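Local coordinates for rhamnosidase B (Bacillus sp., PDB 2OKX), which hydrolyses terminal non-reducing alpha-L-rhamnose residues from rhamnosides, as a member of glycoside hydrolase family 78, at residues Arg554-Phe565 against Val590-Cys600; Trp886-Pro895 against Asp934-Pro942. All coordinates share one frame; numbering follows the deposited sequence.

Contact 1. Residues Arg554-Phe565 against Val590-Cys600; sequences RHTTRLCMEDTF and VFGETEIVERC
R599 reaches D563 side-on and grips it through two nitrogens. Its NE donates to the backbone O of D563 at 2.8 Å, from above the carbonyl plane. Its NH2 meets D563 OD1 at 3.1 Å in a salt bridge that uses the anti lone pair. With CG anti to the backbone N (chi1 166°), the extended R599 chain carries the guanidinium out to D563. T564 CG2 lies against the same guanidinium, 3.6 Å from R599 NE. One residue on, F565 N donates to C600 SG at 3.4 Å, almost straight. The F565 ring takes I596 CD1 over the centre of one face, a CH-pi contact 4.2 Å from the centroid. V597 CG2 touches this ring at its edge. I596 CG2 also meets M561 CE at 4.0 Å. M561 SD sits obliquely beside F591 CD2, 3.8 Å away, a Met-aromatic contact. The F591 ring rests on the helix end: its edge meets T557 CG2, and CZ lies 3.7 Å from R558 CB. Water joins R554 NH2 to V590 O. In the second shell, R65 pairs with D563 and D194 with R599; E551 holds R554. A leucine in place of R599 would probably cost the D563 carbonyl this donor, D194 its mate, and D563 OD1 its partner beside R65. The contact packs the end of helix 544-559 and the chain after it against the end of helix 577-590, the turn that follows and the start of helix 595-603. Helix 577-590 also touches T557, M561 and F565, and helix 627-644 backs V597, within the alpha-barrel glycosidase domain.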
# COMPACT_ATOMS: atom_id res chain seq x y z
N ARG A 554 -2.99 17.31 -0.81
CA ARG A 554 -2.33 17.35 0.49
C ARG A 554 -2.79 16.15 1.33
O ARG A 554 -1.98 15.48 1.97
CB ARG A 554 -2.70 18.66 1.21
CG ARG A 554 -1.83 19.02 2.42
CD ARG A 554 -2.59 18.93 3.74
NE ARG A 554 -3.85 19.68 3.77
CZ ARG A 554 -3.98 20.96 4.13
NH1 ARG A 554 -5.19 21.52 4.12
NH2 ARG A 554 -2.94 21.68 4.51
N HIS A 555 -4.09 15.88 1.32
CA HIS A 555 -4.62 14.76 2.10
C HIS A 555 -4.07 13.42 1.60
O HIS A 555 -3.73 12.54 2.39
CB HIS A 555 -6.15 14.75 2.07
CG HIS A 555 -6.75 13.80 3.05
ND1 HIS A 555 -6.46 13.84 4.40
CD2 HIS A 555 -7.61 12.76 2.89
CE1 HIS A 555 -7.12 12.88 5.02
NE2 HIS A 555 -7.82 12.21 4.13
N THR A 556 -3.99 13.26 0.28
CA THR A 556 -3.48 12.03 -0.30
C THR A 556 -2.04 11.78 0.16
O THR A 556 -1.67 10.66 0.52
CB THR A 556 -3.47 12.10 -1.84
OG1 THR A 556 -4.79 12.41 -2.31
CG2 THR A 556 -3.02 10.76 -2.44
N THR A 557 -1.24 12.83 0.14
CA THR A 557 0.16 12.74 0.54
C THR A 557 0.28 12.33 2.01
O THR A 557 1.09 11.48 2.35
CB THR A 557 0.87 14.09 0.31
OG1 THR A 557 0.72 14.44 -1.07
CG2 THR A 557 2.36 13.99 0.64
N ARG A 558 -0.54 12.94 2.85
CA ARG A 558 -0.55 12.62 4.28
C ARG A 558 -0.81 11.13 4.50
O ARG A 558 -0.06 10.47 5.22
CB ARG A 558 -1.63 13.46 4.97
CG ARG A 558 -1.78 13.27 6.47
CD ARG A 558 -2.51 14.48 7.05
NE ARG A 558 -3.66 14.85 6.23
CZ ARG A 558 -4.15 16.09 6.15
NH1 ARG A 558 -3.59 17.07 6.84
NH2 ARG A 558 -5.19 16.34 5.37
N LEU A 559 -1.85 10.60 3.87
CA LEU A 559 -2.21 9.20 4.04
C LEU A 559 -1.22 8.21 3.43
O LEU A 559 -1.22 7.03 3.78
CB LEU A 559 -3.61 8.93 3.46
CG LEU A 559 -4.78 9.71 4.06
CD1 LEU A 559 -6.06 9.17 3.45
CD2 LEU A 559 -4.81 9.58 5.58
N CYS A 560 -0.37 8.70 2.53
CA CYS A 560 0.62 7.85 1.90
C CYS A 560 1.99 8.03 2.54
O CYS A 560 3.01 7.72 1.94
CB CYS A 560 0.71 8.13 0.40
SG CYS A 560 -0.75 7.56 -0.50
N MET A 561 1.99 8.56 3.76
CA MET A 561 3.22 8.76 4.51
C MET A 561 3.08 7.99 5.83
O MET A 561 2.42 8.45 6.76
CB MET A 561 3.46 10.25 4.79
CG MET A 561 3.93 11.03 3.57
SD MET A 561 4.06 12.83 3.83
CE MET A 561 5.60 12.95 4.75
N GLU A 562 3.68 6.80 5.87
CA GLU A 562 3.67 5.96 7.07
C GLU A 562 5.11 6.02 7.58
O GLU A 562 5.69 7.10 7.65
CB GLU A 562 3.29 4.52 6.71
CG GLU A 562 1.93 4.38 6.03
CD GLU A 562 1.53 2.94 5.77
OE1 GLU A 562 0.46 2.72 5.17
OE2 GLU A 562 2.28 2.01 6.17
N ASP A 563 5.68 4.87 7.92
CA ASP A 563 7.08 4.84 8.37
C ASP A 563 7.94 5.08 7.13
O ASP A 563 9.13 5.38 7.22
CB ASP A 563 7.41 3.50 9.01
CG ASP A 563 7.17 2.34 8.08
OD1 ASP A 563 8.16 1.73 7.61
OD2 ASP A 563 5.98 2.04 7.81
N THR A 564 7.31 4.94 5.96
CA THR A 564 7.95 5.18 4.67
C THR A 564 6.84 5.72 3.79
O THR A 564 5.66 5.67 4.16
CB THR A 564 8.45 3.89 3.98
OG1 THR A 564 7.32 3.04 3.70
CG2 THR A 564 9.44 3.14 4.86
N PHE A 565 7.19 6.27 2.63
CA PHE A 565 6.15 6.71 1.71
C PHE A 565 5.55 5.39 1.23
O PHE A 565 6.23 4.37 1.24
CB PHE A 565 6.76 7.43 0.49
CG PHE A 565 7.24 8.82 0.78
CD1 PHE A 565 8.60 9.11 0.79
CD2 PHE A 565 6.33 9.84 1.02
CE1 PHE A 565 9.05 10.41 1.04
CE2 PHE A 565 6.77 11.15 1.27
CZ PHE A 565 8.13 11.43 1.28
N VAL A 590 4.03 20.80 0.82
CA VAL A 590 2.88 20.81 1.72
C VAL A 590 3.17 20.51 3.19
O VAL A 590 2.43 20.97 4.07
CB VAL A 590 1.77 19.85 1.23
CG1 VAL A 590 1.46 20.13 -0.24
CG2 VAL A 590 2.19 18.41 1.43
N PHE A 591 4.23 19.76 3.47
CA PHE A 591 4.59 19.42 4.85
C PHE A 591 6.00 19.84 5.26
O PHE A 591 6.20 20.37 6.35
CB PHE A 591 4.42 17.92 5.10
CG PHE A 591 3.02 17.43 4.90
CD1 PHE A 591 1.96 18.04 5.56
CD2 PHE A 591 2.75 16.35 4.05
CE1 PHE A 591 0.65 17.59 5.38
CE2 PHE A 591 1.45 15.89 3.87
CZ PHE A 591 0.40 16.51 4.54
N GLY A 592 6.98 19.58 4.39
CA GLY A 592 8.36 19.95 4.67
C GLY A 592 9.20 18.93 5.41
O GLY A 592 10.28 19.26 5.91
N GLU A 593 8.74 17.68 5.49
CA GLU A 593 9.52 16.67 6.20
C GLU A 593 10.67 16.15 5.35
O GLU A 593 10.57 16.07 4.12
CB GLU A 593 8.60 15.51 6.63
CG GLU A 593 7.52 15.93 7.63
CD GLU A 593 8.07 16.67 8.84
OE1 GLU A 593 8.95 16.13 9.54
OE2 GLU A 593 7.64 17.81 9.10
N THR A 594 11.78 15.81 6.00
CA THR A 594 12.95 15.32 5.29
C THR A 594 13.45 13.96 5.75
O THR A 594 13.95 13.18 4.94
CB THR A 594 14.12 16.32 5.40
OG1 THR A 594 14.40 16.57 6.78
CG2 THR A 594 13.78 17.63 4.71
N GLU A 595 13.31 13.66 7.04
CA GLU A 595 13.80 12.38 7.54
C GLU A 595 13.16 11.17 6.88
O GLU A 595 13.84 10.19 6.60
CB GLU A 595 13.63 12.30 9.07
CG GLU A 595 14.53 13.27 9.82
CD GLU A 595 14.63 12.96 11.31
OE1 GLU A 595 15.25 13.75 12.04
OE2 GLU A 595 14.09 11.91 11.74
N ILE A 596 11.86 11.25 6.60
CA ILE A 596 11.19 10.14 5.95
C ILE A 596 11.76 9.93 4.54
O ILE A 596 11.90 8.81 4.07
CB ILE A 596 9.66 10.37 5.86
CG1 ILE A 596 8.98 9.20 5.16
CG2 ILE A 596 9.37 11.68 5.14
CD1 ILE A 596 7.45 9.30 5.10
N VAL A 597 12.11 11.02 3.87
CA VAL A 597 12.66 10.91 2.53
C VAL A 597 14.01 10.20 2.56
O VAL A 597 14.23 9.25 1.80
CB VAL A 597 12.84 12.30 1.87
CG1 VAL A 597 13.42 12.14 0.48
CG2 VAL A 597 11.49 13.03 1.81
N GLU A 598 14.92 10.63 3.43
CA GLU A 598 16.22 9.98 3.49
C GLU A 598 16.09 8.52 3.89
O GLU A 598 16.78 7.65 3.35
CB GLU A 598 17.17 10.70 4.47
CG GLU A 598 18.55 10.05 4.48
CD GLU A 598 19.58 10.81 5.28
OE1 GLU A 598 20.66 10.23 5.52
OE2 GLU A 598 19.33 11.97 5.66
N ARG A 599 15.20 8.24 4.84
CA ARG A 599 14.99 6.86 5.28
C ARG A 599 14.63 5.99 4.09
O ARG A 599 15.16 4.90 3.92
CB ARG A 599 13.87 6.78 6.33
CG ARG A 599 13.36 5.36 6.58
CD ARG A 599 12.33 5.28 7.69
NE ARG A 599 11.55 4.05 7.60
CZ ARG A 599 12.03 2.83 7.79
NH1 ARG A 599 13.31 2.66 8.12
NH2 ARG A 599 11.24 1.77 7.63
N CYS A 600 13.73 6.48 3.24
CA CYS A 600 13.31 5.72 2.07
C CYS A 600 14.44 5.55 1.06
O CYS A 600 14.64 4.45 0.53
CB CYS A 600 12.12 6.41 1.40
SG CYS A 600 10.60 6.31 2.39
O HOH W 1 -0.14 21.63 4.70

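Contact 2. Residues Trp886-Pro895 against Asp934-Pro942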
# COMPACT_ATOMS: atom_id res chain seq x y z
N TRP A 886 18.05 25.70 -0.09
CA TRP A 886 17.24 26.91 -0.12
C TRP A 886 17.97 28.14 0.40
O TRP A 886 17.36 29.02 1.01
CB TRP A 886 15.94 26.71 0.67
CG TRP A 886 15.03 25.67 0.07
CD1 TRP A 886 15.22 24.32 0.06
CD2 TRP A 886 13.82 25.91 -0.66
NE1 TRP A 886 14.20 23.70 -0.63
CE2 TRP A 886 13.33 24.65 -1.08
CE3 TRP A 886 13.09 27.06 -1.01
CZ2 TRP A 886 12.15 24.51 -1.83
CZ3 TRP A 886 11.92 26.93 -1.75
CH2 TRP A 886 11.46 25.65 -2.15
N ARG A 887 19.28 28.20 0.17
CA ARG A 887 20.07 29.35 0.61
C ARG A 887 19.60 30.59 -0.15
O ARG A 887 19.78 31.72 0.31
CB ARG A 887 21.57 29.09 0.40
CG ARG A 887 22.14 28.04 1.36
CD ARG A 887 23.65 27.89 1.18
NE ARG A 887 24.24 26.89 2.08
CZ ARG A 887 24.12 25.57 1.93
NH1 ARG A 887 24.70 24.76 2.81
NH2 ARG A 887 23.45 25.06 0.91
N THR A 888 19.03 30.38 -1.32
CA THR A 888 18.46 31.48 -2.10
C THR A 888 17.13 30.95 -2.63
O THR A 888 16.96 29.74 -2.80
CB THR A 888 19.35 31.91 -3.30
OG1 THR A 888 19.17 31.00 -4.38
CG2 THR A 888 20.82 31.93 -2.90
N VAL A 889 16.19 31.84 -2.88
CA VAL A 889 14.89 31.43 -3.39
C VAL A 889 14.49 32.34 -4.54
O VAL A 889 14.72 33.55 -4.50
CB VAL A 889 13.81 31.49 -2.28
CG1 VAL A 889 13.76 32.88 -1.67
CG2 VAL A 889 12.45 31.11 -2.85
N ASP A 890 13.93 31.74 -5.58
CA ASP A 890 13.49 32.48 -6.74
C ASP A 890 11.97 32.63 -6.66
O ASP A 890 11.25 31.63 -6.56
CB ASP A 890 13.85 31.73 -8.02
CG ASP A 890 15.35 31.60 -8.22
OD1 ASP A 890 15.76 30.80 -9.08
OD2 ASP A 890 16.11 32.31 -7.52
N ILE A 891 11.50 33.87 -6.67
CA ILE A 891 10.07 34.14 -6.63
C ILE A 891 9.67 34.67 -8.00
O ILE A 891 10.05 35.79 -8.39
CB ILE A 891 9.72 35.20 -5.55
CG1 ILE A 891 10.24 34.75 -4.18
CG2 ILE A 891 8.21 35.42 -5.50
CD1 ILE A 891 9.68 33.42 -3.69
N ALA A 892 8.92 33.87 -8.75
CA ALA A 892 8.49 34.25 -10.09
C ALA A 892 7.07 33.76 -10.34
O ALA A 892 6.86 32.71 -10.94
CB ALA A 892 9.44 33.65 -11.13
N PRO A 893 6.07 34.53 -9.89
CA PRO A 893 4.66 34.17 -10.06
C PRO A 893 4.23 34.05 -11.52
O PRO A 893 4.78 34.71 -12.40
CB PRO A 893 3.92 35.31 -9.35
CG PRO A 893 4.92 35.81 -8.33
CD PRO A 893 6.20 35.80 -9.14
N GLN A 894 3.26 33.17 -11.75
CA GLN A 894 2.67 32.97 -13.07
C GLN A 894 1.17 32.87 -12.79
O GLN A 894 0.60 31.78 -12.74
CB GLN A 894 3.17 31.67 -13.72
CG GLN A 894 4.65 31.70 -14.12
CD GLN A 894 4.97 32.82 -15.10
OE1 GLN A 894 6.14 33.16 -15.31
NE2 GLN A 894 3.94 33.40 -15.72
N PRO A 895 0.52 34.03 -12.56
CA PRO A 895 -0.91 34.12 -12.26
C PRO A 895 -1.86 33.50 -13.29
O PRO A 895 -2.96 33.07 -12.93
CB PRO A 895 -1.14 35.62 -12.13
CG PRO A 895 0.20 36.13 -11.66
CD PRO A 895 1.14 35.37 -12.54
N ASP A 934 18.53 35.47 6.36
CA ASP A 934 19.73 34.96 5.71
C ASP A 934 19.49 34.29 4.35
O ASP A 934 20.40 33.73 3.76
CB ASP A 934 20.44 33.99 6.64
CG ASP A 934 19.55 32.86 7.09
OD1 ASP A 934 18.43 33.13 7.56
OD2 ASP A 934 19.98 31.69 6.99
N ILE A 935 18.26 34.35 3.86
CA ILE A 935 17.96 33.75 2.57
C ILE A 935 17.86 34.83 1.50
O ILE A 935 17.12 35.80 1.66
CB ILE A 935 16.65 32.94 2.64
CG1 ILE A 935 16.85 31.74 3.57
CG2 ILE A 935 16.23 32.48 1.24
CD1 ILE A 935 15.61 30.90 3.79
N GLU A 936 18.62 34.67 0.43
CA GLU A 936 18.60 35.63 -0.67
C GLU A 936 17.35 35.37 -1.52
O GLU A 936 17.07 34.23 -1.90
CB GLU A 936 19.87 35.50 -1.51
CG GLU A 936 19.83 36.21 -2.86
CD GLU A 936 21.17 36.18 -3.58
OE1 GLU A 936 21.19 36.28 -4.83
OE2 GLU A 936 22.21 36.08 -2.91
N VAL A 937 16.61 36.44 -1.82
CA VAL A 937 15.39 36.33 -2.62
C VAL A 937 15.52 37.05 -3.95
O VAL A 937 15.81 38.24 -3.99
CB VAL A 937 14.19 36.93 -1.87
CG1 VAL A 937 12.92 36.78 -2.70
CG2 VAL A 937 14.03 36.25 -0.50
N ASN A 938 15.29 36.33 -5.04
CA ASN A 938 15.34 36.92 -6.38
C ASN A 938 13.89 37.04 -6.85
O ASN A 938 13.19 36.04 -6.94
CB ASN A 938 16.12 36.01 -7.32
CG ASN A 938 17.52 35.72 -6.82
OD1 ASN A 938 18.31 36.64 -6.57
ND2 ASN A 938 17.83 34.44 -6.65
N VAL A 939 13.44 38.26 -7.14
CA VAL A 939 12.06 38.48 -7.56
C VAL A 939 11.90 38.85 -9.02
O VAL A 939 12.56 39.76 -9.52
CB VAL A 939 11.40 39.61 -6.73
CG1 VAL A 939 9.92 39.73 -7.09
CG2 VAL A 939 11.56 39.33 -5.25
N THR A 940 10.99 38.16 -9.71
CA THR A 940 10.72 38.44 -11.12
C THR A 940 9.22 38.48 -11.36
O THR A 940 8.55 37.45 -11.28
CB THR A 940 11.30 37.34 -12.05
OG1 THR A 940 12.70 37.17 -11.81
CG2 THR A 940 11.10 37.73 -13.51
N LEU A 941 8.68 39.66 -11.65
CA LEU A 941 7.25 39.75 -11.94
C LEU A 941 7.04 39.12 -13.32
O LEU A 941 7.93 39.16 -14.17
CB LEU A 941 6.79 41.20 -11.95
CG LEU A 941 6.88 41.92 -10.60
CD1 LEU A 941 6.29 43.31 -10.74
CD2 LEU A 941 6.11 41.12 -9.54
N PRO A 942 5.86 38.52 -13.55
CA PRO A 942 5.57 37.89 -14.84
C PRO A 942 5.58 38.86 -16.02
O PRO A 942 5.44 40.07 -15.85
CB PRO A 942 4.20 37.24 -14.61
CG PRO A 942 3.57 38.11 -13.58
CD PRO A 942 4.72 38.38 -12.63
O HOH W 2 21.90 33.22 1.05
O HOH W 3 7.25 35.61 -12.97
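I935 CG2 packs 3.6 Å from W886 O. The W886 indole itself turns toward V879, R881 and the ring of H643. R887 O accepts from E936 N, and a water bridges this oxygen to D934 O. From T888 the two strands run parallel, in register with E936 to V939. T888 lies side by side with E936. V889 N donates to E936 O at 2.7 Å, and V889 O accepts from N938 N. In one of two V889 conformers, CG1 sits between the backbone N and the carbonyl carbon (chi1 56°), where it touches V937 CG2 at 3.6 Å and also I935 CG2. On the opposite face D890 OD2 takes a straight bond of 2.9 Å from N938 ND2. D890 OD2 lies in the amide plane of N938, though the carboxylate and amide planes are 52° apart. I891 N bonds to N938 O at 2.8 Å, while I891 O receives T940 N. I891 CG1 crosses to V937 CG1 at 3.7 Å. Beyond the strand a second water joins P893 O to T940 O, and P942 CB packs 3.4 Å from P893 O. The P895 and P942 rings cross at about a right angle, CD to CG. V889, I891, V937 and V939 form an apolar face. V879 adjoins it in the same sheet; V915, L927 and I929 of another sheet pack on it. T888, D890, E936 and N938 form the polar face, consistent with an outer layer of the C-terminal beta domain.

Along the chain the two contacts come in series, neither nested nor crossed. Contact 1 closes first, around a 24-residue loop, about half of it helix 577-590, and brings the end of helix 544-559 to helix 595-603 early in the six-hairpin glycosidase domain. The chain then runs through the remaining helices of that domain, ending with helix 868-876. Contact 2 follows in the C-terminal domain, where it closes over 38 residues rich in strand and makes strand 936-939 the outer partner of strand 888-891. The centres of contact 1 and contact 2 lie about 26 Å apart; the nearest atoms of contact 1 and contact 2 are about 8 Å apart. Helix 627-644 approaches both: Y640 meets V597, and H643 meets W886.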